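Local structure of phosphodiesterase (Candida albicans, 6CPU) at residues 195-198 and 199-202. The protein is a phosphodiesterase-family protein of the largely helical, metal-binding HD type, with zinc and magnesium ions in the model. Numbering follows the deposited sequence.
Sequences NFIE and LLQD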
loop_
_atom_site.group_PDB
_atom_site.type_symbol
_atom_site.label_atom_id
_atom_site.label_comp_id
_atom_site.label_asym_id
_atom_site.label_seq_id
_atom_site.Cartn_x
_atom_site.Cartn_y
_atom_site.Cartn_z
ATOM N N ASN A 195 6.018 -19.776 -8.867
ATOM C CA ASN A 195 6.903 -19.746 -7.712
ATOM C C ASN A 195 7.254 -18.283 -7.415
ATOM O O ASN A 195 8.179 -17.723 -7.988
ATOM C CB ASN A 195 8.168 -20.576 -7.981
ATOM C CG ASN A 195 8.877 -20.995 -6.706
ATOM O OD1 ASN A 195 8.275 -21.038 -5.635
ATOM N ND2 ASN A 195 10.160 -21.310 -6.814
ATOM N N PHE A 196 6.488 -17.666 -6.525
ATOM C CA PHE A 196 6.564 -16.212 -6.352
ATOM C C PHE A 196 7.909 -15.690 -5.836
ATOM O O PHE A 196 8.322 -14.579 -6.204
ATOM C CB PHE A 196 5.374 -15.715 -5.526
ATOM C CG PHE A 196 4.112 -15.605 -6.330
ATOM C CD1 PHE A 196 3.807 -14.430 -7.004
ATOM C CD2 PHE A 196 3.252 -16.687 -6.465
ATOM C CE1 PHE A 196 2.664 -14.323 -7.768
ATOM C CE2 PHE A 196 2.109 -16.585 -7.234
ATOM C CZ PHE A 196 1.807 -15.405 -7.875
ATOM N N ILE A 197 8.621 -16.497 -5.048
ATOM C CA ILE A 197 9.944 -16.104 -4.565
ATOM C C ILE A 197 10.917 -15.836 -5.715
ATOM O O ILE A 197 11.807 -14.985 -5.591
ATOM C CB ILE A 197 10.543 -17.158 -3.588
ATOM C CG1 ILE A 197 11.741 -16.586 -2.813
ATOM C CG2 ILE A 197 10.947 -18.423 -4.337
ATOM C CD1 ILE A 197 11.368 -15.751 -1.610
ATOM N N GLU A 198 10.737 -16.536 -6.834
ATOM C CA GLU A 198 11.594 -16.352 -8.004
ATOM C C GLU A 198 11.341 -15.031 -8.719
ATOM O O GLU A 198 12.136 -14.642 -9.552
ATOM C CB GLU A 198 11.419 -17.494 -9.002
ATOM C CG GLU A 198 12.045 -18.804 -8.556
ATOM C CD GLU A 198 11.718 -19.945 -9.499
ATOM O OE1 GLU A 198 11.710 -19.734 -10.732
ATOM O OE2 GLU A 198 11.448 -21.058 -9.004
ATOM N N LEU A 199 10.236 -14.361 -8.403
ATOM C CA LEU A 199 9.909 -13.071 -9.013
ATOM C C LEU A 199 10.534 -11.899 -8.263
ATOM O O LEU A 199 10.389 -10.756 -8.687
ATOM C CB LEU A 199 8.386 -12.893 -9.116
ATOM C CG LEU A 199 7.639 -13.954 -9.942
ATOM C CD1 LEU A 199 6.174 -13.600 -10.113
ATOM C CD2 LEU A 199 8.283 -14.137 -11.302
ATOM N N LEU A 200 11.227 -12.181 -7.159
ATOM C CA LEU A 200 12.017 -11.167 -6.463
ATOM C C LEU A 200 13.423 -11.153 -7.035
ATOM O O LEU A 200 13.955 -12.199 -7.398
ATOM C CB LEU A 200 12.074 -11.459 -4.961
ATOM C CG LEU A 200 10.733 -11.607 -4.243
ATOM C CD1 LEU A 200 10.976 -11.922 -2.776
ATOM C CD2 LEU A 200 9.859 -10.369 -4.393
ATOM N N GLN A 201 14.042 -9.976 -7.096
ATOM C CA GLN A 201 15.377 -9.861 -7.679
ATOM C C GLN A 201 16.479 -10.502 -6.838
ATOM O O GLN A 201 17.388 -11.130 -7.378
ATOM C CB GLN A 201 15.727 -8.410 -7.960
ATOM C CG GLN A 201 16.829 -8.267 -9.000
ATOM C CD GLN A 201 17.118 -6.823 -9.351
ATOM O OE1 GLN A 201 16.986 -5.926 -8.515
ATOM N NE2 GLN A 201 17.516 -6.589 -10.593
ATOM N N ASP A 202 16.414 -10.327 -5.522
ATOM C CA ASP A 202 17.430 -10.876 -4.617
ATOM C C ASP A 202 16.775 -11.572 -3.422
ATOM O O ASP A 202 16.428 -10.934 -2.430
ATOM C CB ASP A 202 18.348 -9.749 -4.149
ATOM C CG ASP A 202 19.524 -10.235 -3.315
ATOM O OD1 ASP A 202 19.719 -11.461 -3.136
ATOM O OD2 ASP A 202 20.258 -9.354 -2.827
#
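Phe-196 and Leu-199 meet three residues apart on a short 3-10 turn: the leucine methyl CD1 comes obliquely to the ring at CD1, 4.0 Å away. One residue on, Ile-197 and Leu-200 repeat the spacing, their side chains crossing at about a right angle with CD1 of Ile-197 4.0 Å from CD1 of Leu-200. The isoleucine gets there because CG1 lies anti to the backbone N (chi1 -165°), which lays the CG1-CD1 arm beside its own carbonyl carbon.

Behind both pairs runs the i+3 backbone bonding of a 3-10 helix. Leu-199 N donates to Phe-196 O at 2.9 Å, and Leu-200 N reaches Ile-197 O at a longer 3.3 Å. The overlapping turn from Asn-195 to Glu-198 is closed twice, by Glu-198 N to Asn-195 O and by the side chains, where Asn-195 ND2 donates almost straight to Glu-198 OE2 (2.6 Å, 173°), the acceptor lying in the amide plane.

The turn lies in the loop between helix 177-193 and helix 205-216. Asn-254 OD1 accepts a hydrogen bond from Phe-196 N, while Phe-33 meets the Phe-196 ring edge-to-face. Leu-199 packs against helices 25-34 and 253-264, and Leu-200 touches the latter and helix 227-242.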